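Local coordinates for hypothetical protein yycE (Bacillus subtilis, PDB 1TWU) that is of unknown function but has the vicinal oxygen chelate (VOC) fold and is a putative glyoxalase or fosfomycin resistance protein, at residues Ala93-Leu98 against Ile128-Ser133; Arg27-Gly32 against Tyr59-Thr64; Gly39-His44 against Gly49-Leu54. All blocks are in the same frame, centred on the assembly; numbering follows the deposited sequence.

Interaction 1. Residues Ala93-Leu98 against Ile128-Ser133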
loop_
_atom_site.group_PDB
_atom_site.type_symbol
_atom_site.label_atom_id
_atom_site.label_comp_id
_atom_site.label_asym_id
_atom_site.label_seq_id
_atom_site.Cartn_x
_atom_site.Cartn_y
_atom_site.Cartn_z
ATOM N N ALA A 93 -10.695 -19.991 -5.885
ATOM C CA ALA A 93 -9.486 -20.793 -6.010
ATOM C C ALA A 93 -8.303 -20.258 -5.214
ATOM O O ALA A 93 -7.636 -21.011 -4.508
ATOM C CB ALA A 93 -9.093 -20.915 -7.470
ATOM N N ILE A 94 -8.037 -18.962 -5.326
ATOM C CA ILE A 94 -6.905 -18.392 -4.612
ATOM C C ILE A 94 -7.114 -18.392 -3.097
ATOM O O ILE A 94 -6.226 -18.809 -2.344
ATOM C CB ILE A 94 -6.571 -16.950 -5.114
ATOM C CG1 ILE A 94 -5.295 -16.453 -4.427
ATOM C CG2 ILE A 94 -7.721 -15.992 -4.828
ATOM C CD1 ILE A 94 -4.107 -17.394 -4.581
ATOM N N THR A 95 -8.283 -17.950 -2.648
ATOM C CA THR A 95 -8.562 -17.915 -1.217
ATOM C C THR A 95 -8.542 -19.323 -0.616
ATOM O O THR A 95 -8.169 -19.508 0.543
ATOM C CB THR A 95 -9.930 -17.259 -0.923
ATOM O OG1 THR A 95 -10.958 -17.963 -1.627
ATOM C CG2 THR A 95 -9.928 -15.795 -1.351
ATOM N N SER A 96 -8.939 -20.311 -1.414
ATOM C CA SER A 96 -8.968 -21.698 -0.969
ATOM C C SER A 96 -7.558 -22.249 -0.816
ATOM O O SER A 96 -7.269 -23.004 0.111
ATOM C CB SER A 96 -9.739 -22.553 -1.966
ATOM O OG SER A 96 -9.732 -23.906 -1.561
ATOM N N LYS A 97 -6.686 -21.871 -1.740
ATOM C CA LYS A 97 -5.298 -22.307 -1.710
ATOM C C LYS A 97 -4.592 -21.748 -0.469
ATOM O O LYS A 97 -3.822 -22.446 0.188
ATOM C CB LYS A 97 -4.582 -21.827 -2.979
ATOM C CG LYS A 97 -3.092 -22.138 -3.010
ATOM C CD LYS A 97 -2.427 -21.557 -4.247
ATOM C CE LYS A 97 -0.928 -21.803 -4.228
ATOM N NZ LYS A 97 -0.239 -21.233 -5.421
ATOM N N LEU A 98 -4.865 -20.485 -0.152
ATOM C CA LEU A 98 -4.255 -19.829 1.002
ATOM C C LEU A 98 -4.704 -20.446 2.326
ATOM O O LEU A 98 -3.901 -20.611 3.243
ATOM C CB LEU A 98 -4.570 -18.325 0.983
ATOM C CG LEU A 98 -3.969 -17.528 -0.187
ATOM C CD1 LEU A 98 -4.445 -16.091 -0.109
ATOM C CD2 LEU A 98 -2.447 -17.597 -0.161
ATOM N N ILE A 128 -5.655 -9.055 3.701
ATOM C CA ILE A 128 -5.666 -9.203 2.252
ATOM C C ILE A 128 -7.106 -9.544 1.837
ATOM O O ILE A 128 -7.632 -10.620 2.145
ATOM C CB ILE A 128 -4.687 -10.321 1.792
ATOM C CG1 ILE A 128 -3.343 -10.174 2.514
ATOM C CG2 ILE A 128 -4.464 -10.238 0.282
ATOM C CD1 ILE A 128 -2.704 -8.811 2.364
ATOM N N VAL A 129 -7.744 -8.614 1.139
ATOM C CA VAL A 129 -9.120 -8.807 0.716
ATOM C C VAL A 129 -9.264 -9.125 -0.766
ATOM O O VAL A 129 -8.588 -8.551 -1.620
ATOM C CB VAL A 129 -9.972 -7.551 1.049
ATOM C CG1 VAL A 129 -11.458 -7.827 0.805
ATOM C CG2 VAL A 129 -9.730 -7.142 2.489
ATOM N N PHE A 130 -10.150 -10.065 -1.054
ATOM C CA PHE A 130 -10.449 -10.461 -2.421
ATOM C C PHE A 130 -11.937 -10.146 -2.602
ATOM O O PHE A 130 -12.805 -10.840 -2.066
ATOM C CB PHE A 130 -10.151 -11.951 -2.594
ATOM C CG PHE A 130 -8.712 -12.297 -2.347
ATOM C CD1 PHE A 130 -7.783 -12.260 -3.386
ATOM C CD2 PHE A 130 -8.269 -12.599 -1.062
ATOM C CE1 PHE A 130 -6.428 -12.517 -3.150
ATOM C CE2 PHE A 130 -6.922 -12.855 -0.814
ATOM C CZ PHE A 130 -5.998 -12.813 -1.860
ATOM N N MET A 131 -12.218 -9.067 -3.328
ATOM C CA MET A 131 -13.588 -8.625 -3.560
ATOM C C MET A 131 -14.082 -9.016 -4.953
ATOM O O MET A 131 -13.418 -8.761 -5.967
ATOM C CB MET A 131 -13.681 -7.104 -3.358
ATOM C CG MET A 131 -15.085 -6.502 -3.485
ATOM S SD MET A 131 -16.351 -7.200 -2.389
ATOM C CE MET A 131 -15.659 -6.878 -0.808
ATOM N N ASN A 132 -15.251 -9.647 -4.991
ATOM C CA ASN A 132 -15.836 -10.088 -6.247
ATOM C C ASN A 132 -16.494 -8.935 -6.983
ATOM O O ASN A 132 -17.716 -8.845 -7.035
ATOM C CB ASN A 132 -16.878 -11.178 -5.997
ATOM C CG ASN A 132 -17.284 -11.896 -7.271
ATOM O OD1 ASN A 132 -18.352 -12.504 -7.341
ATOM N ND2 ASN A 132 -16.422 -11.844 -8.282
ATOM N N SER A 133 -15.687 -8.043 -7.540
ATOM C CA SER A 133 -16.228 -6.920 -8.290
ATOM C C SER A 133 -15.151 -6.355 -9.195
ATOM O O SER A 133 -14.073 -6.927 -9.316
ATOM C CB SER A 133 -16.767 -5.833 -7.349
ATOM O OG SER A 133 -15.729 -5.142 -6.681
#

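Interaction 2. Residues Arg27-Gly32 against Tyr59-Thr64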
loop_
_atom_site.group_PDB
_atom_site.type_symbol
_atom_site.label_atom_id
_atom_site.label_comp_id
_atom_site.label_asym_id
_atom_site.label_seq_id
_atom_site.Cartn_x
_atom_site.Cartn_y
_atom_site.Cartn_z
ATOM N N ARG A 27 6.678 -17.098 1.716
ATOM C CA ARG A 27 5.800 -18.240 1.494
ATOM C C ARG A 27 4.381 -17.787 1.144
ATOM O O ARG A 27 3.752 -18.334 0.241
ATOM C CB ARG A 27 5.752 -19.139 2.729
ATOM C CG ARG A 27 4.749 -20.281 2.593
ATOM C CD ARG A 27 4.866 -21.257 3.742
ATOM N NE ARG A 27 4.040 -22.453 3.576
ATOM C CZ ARG A 27 2.770 -22.558 3.953
ATOM N NH1 ARG A 27 2.150 -21.537 4.525
ATOM N NH2 ARG A 27 2.125 -23.703 3.779
ATOM N N PHE A 28 3.883 -16.784 1.860
ATOM C CA PHE A 28 2.538 -16.273 1.618
ATOM C C PHE A 28 2.413 -15.594 0.258
ATOM O O PHE A 28 1.523 -15.923 -0.536
ATOM C CB PHE A 28 2.147 -15.263 2.705
ATOM C CG PHE A 28 0.779 -14.646 2.505
ATOM C CD1 PHE A 28 -0.375 -15.313 2.916
ATOM C CD2 PHE A 28 0.643 -13.402 1.890
ATOM C CE1 PHE A 28 -1.644 -14.750 2.719
ATOM C CE2 PHE A 28 -0.615 -12.834 1.687
ATOM C CZ PHE A 28 -1.762 -13.510 2.103
ATOM N N TYR A 29 3.307 -14.642 -0.005
ATOM C CA TYR A 29 3.271 -13.875 -1.250
ATOM C C TYR A 29 3.771 -14.566 -2.502
ATOM O O TYR A 29 3.185 -14.407 -3.574
ATOM C CB TYR A 29 4.013 -12.546 -1.059
ATOM C CG TYR A 29 3.239 -11.610 -0.178
ATOM C CD1 TYR A 29 2.161 -10.887 -0.679
ATOM C CD2 TYR A 29 3.514 -11.523 1.190
ATOM C CE1 TYR A 29 1.363 -10.098 0.167
ATOM C CE2 TYR A 29 2.725 -10.741 2.047
ATOM C CZ TYR A 29 1.651 -10.034 1.531
ATOM O OH TYR A 29 0.859 -9.288 2.369
ATOM N N GLU A 30 4.842 -15.334 -2.381
ATOM C CA GLU A 30 5.371 -15.998 -3.551
ATOM C C GLU A 30 4.724 -17.360 -3.760
ATOM O O GLU A 30 4.263 -17.669 -4.857
ATOM C CB GLU A 30 6.885 -16.133 -3.437
ATOM C CG GLU A 30 7.582 -15.904 -4.751
ATOM C CD GLU A 30 9.083 -16.045 -4.652
ATOM O OE1 GLU A 30 9.668 -15.568 -3.650
ATOM O OE2 GLU A 30 9.679 -16.619 -5.588
ATOM N N GLU A 31 4.680 -18.170 -2.709
ATOM C CA GLU A 31 4.067 -19.486 -2.815
ATOM C C GLU A 31 2.548 -19.406 -2.758
ATOM O O GLU A 31 1.855 -20.159 -3.437
ATOM C CB GLU A 31 4.536 -20.401 -1.691
ATOM C CG GLU A 31 6.017 -20.681 -1.664
ATOM C CD GLU A 31 6.347 -21.850 -0.744
ATOM O OE1 GLU A 31 7.473 -21.877 -0.189
ATOM O OE2 GLU A 31 5.481 -22.750 -0.584
ATOM N N GLY A 32 2.033 -18.497 -1.942
ATOM C CA GLY A 32 0.598 -18.368 -1.810
ATOM C C GLY A 32 -0.064 -17.614 -2.937
ATOM O O GLY A 32 -0.840 -18.188 -3.702
ATOM N N TYR A 59 4.099 -1.185 -10.133
ATOM C CA TYR A 59 3.483 -1.169 -8.816
ATOM C C TYR A 59 3.911 -2.472 -8.168
ATOM O O TYR A 59 3.558 -3.549 -8.646
ATOM C CB TYR A 59 1.954 -1.137 -8.911
ATOM C CG TYR A 59 1.386 0.127 -9.516
ATOM C CD1 TYR A 59 1.247 0.265 -10.899
ATOM C CD2 TYR A 59 1.000 1.197 -8.702
ATOM C CE1 TYR A 59 0.737 1.438 -11.453
ATOM C CE2 TYR A 59 0.490 2.372 -9.244
ATOM C CZ TYR A 59 0.362 2.487 -10.619
ATOM O OH TYR A 59 -0.131 3.662 -11.156
ATOM N N HIS A 60 4.686 -2.382 -7.093
ATOM C CA HIS A 60 5.132 -3.585 -6.414
ATOM C C HIS A 60 5.206 -3.412 -4.905
ATOM O O HIS A 60 5.073 -2.302 -4.375
ATOM C CB HIS A 60 6.500 -4.042 -6.947
ATOM C CG HIS A 60 7.612 -3.068 -6.696
ATOM N ND1 HIS A 60 7.945 -2.068 -7.586
ATOM C CD2 HIS A 60 8.455 -2.929 -5.644
ATOM C CE1 HIS A 60 8.942 -1.356 -7.091
ATOM N NE2 HIS A 60 9.271 -1.858 -5.914
ATOM N N LEU A 61 5.412 -4.534 -4.223
ATOM C CA LEU A 61 5.522 -4.562 -2.774
ATOM C C LEU A 61 6.968 -4.853 -2.416
ATOM O O LEU A 61 7.685 -5.491 -3.189
ATOM C CB LEU A 61 4.658 -5.688 -2.192
ATOM C CG LEU A 61 3.147 -5.729 -2.423
ATOM C CD1 LEU A 61 2.558 -6.983 -1.777
ATOM C CD2 LEU A 61 2.513 -4.481 -1.832
ATOM N N GLU A 62 7.401 -4.364 -1.259
ATOM C CA GLU A 62 8.736 -4.660 -0.760
ATOM C C GLU A 62 8.611 -4.996 0.721
ATOM O O GLU A 62 7.884 -4.337 1.460
ATOM C CB GLU A 62 9.708 -3.488 -0.910
ATOM C CG GLU A 62 11.040 -3.807 -0.229
ATOM C CD GLU A 62 11.999 -2.635 -0.147
ATOM O OE1 GLU A 62 11.534 -1.486 0.009
ATOM O OE2 GLU A 62 13.225 -2.872 -0.215
ATOM N N PHE A 63 9.303 -6.040 1.150
ATOM C CA PHE A 63 9.287 -6.432 2.556
ATOM C C PHE A 63 10.731 -6.463 3.025
ATOM O O PHE A 63 11.604 -7.031 2.355
ATOM C CB PHE A 63 8.630 -7.805 2.733
ATOM C CG PHE A 63 7.136 -7.784 2.546
ATOM C CD1 PHE A 63 6.292 -7.455 3.607
ATOM C CD2 PHE A 63 6.574 -8.062 1.301
ATOM C CE1 PHE A 63 4.911 -7.403 3.433
ATOM C CE2 PHE A 63 5.190 -8.012 1.111
ATOM C CZ PHE A 63 4.356 -7.683 2.179
ATOM N N THR A 64 10.981 -5.828 4.164
ATOM C CA THR A 64 12.321 -5.761 4.721
ATOM C C THR A 64 12.387 -6.242 6.170
ATOM O O THR A 64 11.431 -6.103 6.935
ATOM C CB THR A 64 12.870 -4.317 4.644
ATOM O OG1 THR A 64 11.972 -3.417 5.312
ATOM C CG2 THR A 64 13.019 -3.890 3.190
#

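Interaction 3. Residues Gly39-His44 against Gly49-Leu54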
loop_
_atom_site.group_PDB
_atom_site.type_symbol
_atom_site.label_atom_id
_atom_site.label_comp_id
_atom_site.label_asym_id
_atom_site.label_seq_id
_atom_site.Cartn_x
_atom_site.Cartn_y
_atom_site.Cartn_z
ATOM N N GLY A 39 12.806 -8.677 -7.357
ATOM C CA GLY A 39 14.001 -8.123 -6.754
ATOM C C GLY A 39 14.216 -8.665 -5.357
ATOM O O GLY A 39 13.298 -9.207 -4.743
ATOM N N GLU A 40 15.442 -8.533 -4.862
ATOM C CA GLU A 40 15.797 -8.995 -3.523
ATOM C C GLU A 40 17.186 -8.461 -3.216
ATOM O O GLU A 40 17.928 -8.074 -4.118
ATOM C CB GLU A 40 15.831 -10.524 -3.457
ATOM C CG GLU A 40 17.083 -11.118 -4.092
ATOM C CD GLU A 40 17.120 -12.633 -4.044
ATOM O OE1 GLU A 40 16.276 -13.275 -4.711
ATOM O OE2 GLU A 40 17.996 -13.184 -3.340
ATOM N N PHE A 41 17.531 -8.432 -1.939
ATOM C CA PHE A 41 18.843 -7.966 -1.523
ATOM C C PHE A 41 19.178 -8.557 -0.161
ATOM O O PHE A 41 18.319 -8.663 0.726
ATOM C CB PHE A 41 18.887 -6.431 -1.493
ATOM C CG PHE A 41 17.973 -5.802 -0.475
ATOM C CD1 PHE A 41 18.421 -5.539 0.816
ATOM C CD2 PHE A 41 16.672 -5.435 -0.821
ATOM C CE1 PHE A 41 17.590 -4.912 1.750
ATOM C CE2 PHE A 41 15.830 -4.807 0.106
ATOM C CZ PHE A 41 16.293 -4.545 1.394
ATOM N N SER A 42 20.430 -8.963 -0.012
ATOM C CA SER A 42 20.887 -9.558 1.223
ATOM C C SER A 42 21.930 -8.656 1.856
ATOM O O SER A 42 22.800 -8.122 1.166
ATOM C CB SER A 42 21.489 -10.931 0.934
ATOM O OG SER A 42 21.773 -11.631 2.129
ATOM N N GLN A 43 21.822 -8.481 3.168
ATOM C CA GLN A 43 22.754 -7.664 3.936
ATOM C C GLN A 43 23.117 -6.304 3.362
ATOM O O GLN A 43 24.267 -6.074 2.980
ATOM C CB GLN A 43 24.044 -8.440 4.182
ATOM C CG GLN A 43 23.881 -9.637 5.090
ATOM C CD GLN A 43 25.115 -10.516 5.093
ATOM O OE1 GLN A 43 25.446 -11.147 4.084
ATOM N NE2 GLN A 43 25.814 -10.556 6.228
ATOM N N HIS A 44 22.144 -5.405 3.282
ATOM C CA HIS A 44 22.431 -4.057 2.812
ATOM C C HIS A 44 22.074 -3.125 3.963
ATOM O O HIS A 44 20.900 -2.911 4.256
ATOM C CB HIS A 44 21.626 -3.693 1.557
ATOM C CG HIS A 44 21.929 -2.318 1.039
ATOM N ND1 HIS A 44 23.207 -1.910 0.721
ATOM C CD2 HIS A 44 21.134 -1.238 0.851
ATOM C CE1 HIS A 44 23.187 -0.638 0.364
ATOM N NE2 HIS A 44 21.941 -0.205 0.435
ATOM N N GLY A 49 15.786 -7.996 2.138
ATOM C CA GLY A 49 14.477 -7.670 1.606
ATOM C C GLY A 49 14.145 -8.369 0.311
ATOM O O GLY A 49 15.014 -8.947 -0.342
ATOM N N VAL A 50 12.873 -8.308 -0.061
ATOM C CA VAL A 50 12.403 -8.946 -1.278
ATOM C C VAL A 50 11.294 -8.090 -1.880
ATOM O O VAL A 50 10.522 -7.465 -1.159
ATOM C CB VAL A 50 11.883 -10.377 -0.971
ATOM C CG1 VAL A 50 10.656 -10.312 -0.070
ATOM C CG2 VAL A 50 11.583 -11.110 -2.259
ATOM N N MET A 51 11.235 -8.044 -3.206
ATOM C CA MET A 51 10.224 -7.257 -3.894
ATOM C C MET A 51 9.316 -8.169 -4.719
ATOM O O MET A 51 9.798 -9.051 -5.427
ATOM C CB MET A 51 10.901 -6.213 -4.796
ATOM C CG MET A 51 11.784 -5.187 -4.053
ATOM S SD MET A 51 13.390 -5.787 -3.462
ATOM C CE MET A 51 14.243 -4.291 -3.469
ATOM N N PHE A 52 8.002 -7.962 -4.609
ATOM C CA PHE A 52 7.010 -8.757 -5.342
ATOM C C PHE A 52 6.209 -7.887 -6.302
ATOM O O PHE A 52 5.707 -6.830 -5.922
ATOM C CB PHE A 52 6.041 -9.448 -4.373
ATOM C CG PHE A 52 6.700 -10.433 -3.468
ATOM C CD1 PHE A 52 7.399 -11.518 -3.994
ATOM C CD2 PHE A 52 6.660 -10.264 -2.089
ATOM C CE1 PHE A 52 8.055 -12.420 -3.159
ATOM C CE2 PHE A 52 7.313 -11.162 -1.244
ATOM C CZ PHE A 52 8.012 -12.240 -1.782
ATOM N N GLY A 53 6.086 -8.343 -7.544
ATOM C CA GLY A 53 5.348 -7.585 -8.536
ATOM C C GLY A 53 3.872 -7.529 -8.215
ATOM O O GLY A 53 3.322 -8.451 -7.617
ATOM N N LEU A 54 3.218 -6.449 -8.623
ATOM C CA LEU A 54 1.802 -6.297 -8.345
ATOM C C LEU A 54 1.019 -5.792 -9.561
ATOM O O LEU A 54 0.365 -4.751 -9.501
ATOM C CB LEU A 54 1.632 -5.336 -7.171
ATOM C CG LEU A 54 0.465 -5.571 -6.224
ATOM C CD1 LEU A 54 0.614 -6.910 -5.509
ATOM C CD2 LEU A 54 0.433 -4.429 -5.237
#

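Interaction 1. Residues Ala93-Leu98 against Ile128-Ser133
Thr-95 splits its side chain between its own helix and Phe-130. Its hydroxyl OG1 is held by two main-chain carbonyls one turn back, Leu-91 O and Ala-92 O, so this buried polar atom is satisfied within helix 88-100. With OG1 placed between the backbone N and the carbonyl carbon (chi1 57°), methyl CG2 swings out to 3.6 Å from Phe-130 CD2. Ile-94 and Leu-98, one helical turn apart, take the rest of the ring. Ile-94 presents CG2 to the CD1 side, 4.0 Å from Phe-130 CD1, while Leu-98 brings methyl CD1 to the far end, 4.0 Å from Phe-130 CZ. All approach obliquely, and no hydrogen bond joins the segments: the contact is apolar packing of three methyls round one phenylalanine ring. The axes of segments 93-98 and 128-131 approach to 10.2 Å, a usual helix-on-sheet spacing, with N-to-C directions 149° apart. Leu-33 touches Ile-94, Leu-98 and Phe-130, and Phe-8 of the second subunit also packs on Phe-130. Helix 88-100 covers the sheet in which strand 127-131 lies between strands 80-84 and 117-121, and with strand 105-106 they form a beta-alpha-beta-beta-beta module, as in VOC-fold proteins.

Interaction 2. Residues Arg27-Gly32 against Tyr59-Thr64
Leu-61 is the first residue along Tyr59-Thr64 to meet the helix, its CD1 lying 3.9 Å from Tyr-29 CE1. With CD1 anti to CA (chi2 178°), this branch reaches farthest from the strand, and it crosses the tyrosine side chain at about a right angle, oblique to the ring. Glu-62 follows on the other face of the sheet, where it forms a salt bridge with Arg-14. At Phe-63 the side chain points to the helix again, and its rim atoms do the touching: CZ lies 3.5 Å from Tyr-29 CE2, and CE2 sits 3.8 Å above the tyrosine plane, offset toward the rim. The ring centroids are 4.8 Å apart and the planes meet at 33°, an oblique pairing. The opposite face of Tyr-29 is taken by Phe-28 of its own helix, whose CD2 lies 3.3 Å above the ring centre, so the tyrosine is clamped between two phenylalanines. Its phenol end is fixed by a hydrogen bond between OH and Asp-122 OD2. Trp-126 and Ile-128, the latter on strand 127-131 of the other sheet, also pack on Tyr-29. Helix 22-32 thereby covers the face of strand 59-66 that carries Leu-61 and Phe-63; with that strand, its neighbours 12-18 and 47-53, and edge strand 37-44, it makes one of the two beta-alpha-beta-beta-beta modules of this VOC-fold chain.

Interaction 3. Residues Gly39-His44 against Gly49-Leu54
Phe-41 lays one face of its ring over the backbone of Gly-49. Gly-49 N sits 3.5 Å above the ring plane, over its centre, and Gly-49 CA makes a CH-pi contact 3.8 Å from the centroid. At the ring edge, Met-51 brings CE to 3.8 Å from Phe-41 CD2, a Met-aromatic contact with SD at 83° to the ring normal. A bend at chi2 (75°) turns the thioether to reach it. The ring folds back over the glycine because CG lies between the backbone N and carbonyl carbon of Phe-41 (chi1 65°). Beneath it, Phe-41 and Gly-49 form an antiparallel hydrogen-bonded pair, Phe-41 N to Gly-49 O and Gly-49 N to Phe-41 O, each 3.0 Å. Next along, Glu-40 and Val-50 form a non-hydrogen-bonded pair whose side chains point to the other face, CA atoms 4.1 Å apart, and Glu-40 OE1 makes a salt bridge with Arg-37. Met-51 N donates a hydrogen bond to Gly-39 O, 2.8 Å. This hairpin puts 37-44 at the edge of the sheet, and 47-53 lies between it and strand 59-66. Phe-41 and Met-51 share a face with Glu-62; Val-50 packs under Leu-22 and Ile-26 of helix 22-32.

Interactions 1 and 2 are buried helix-on-sheet contacts without hydrogen bonds across the segments, each built round an aromatic residue, but in different sheets: a strand phenylalanine meets helix methyls in the first, a helix tyrosine meets a strand phenylalanine and leucine in the second. They touch where Leu-98 CD2 packs on Gly-32 CA and Lys-97 NZ hydrogen-bonds Glu-31 O, bringing helices 88-100 and 22-32 together. Interaction 3 is only partly buried and relies on backbone hydrogen bonds, with its aromatic cover on the sheet face turned away from helix 22-32. It shares a sheet with interaction 2, joined by backbone bonds such as Leu-61 O to Phe-52 N, and lies about 24 Å from interaction 1, centre to centre.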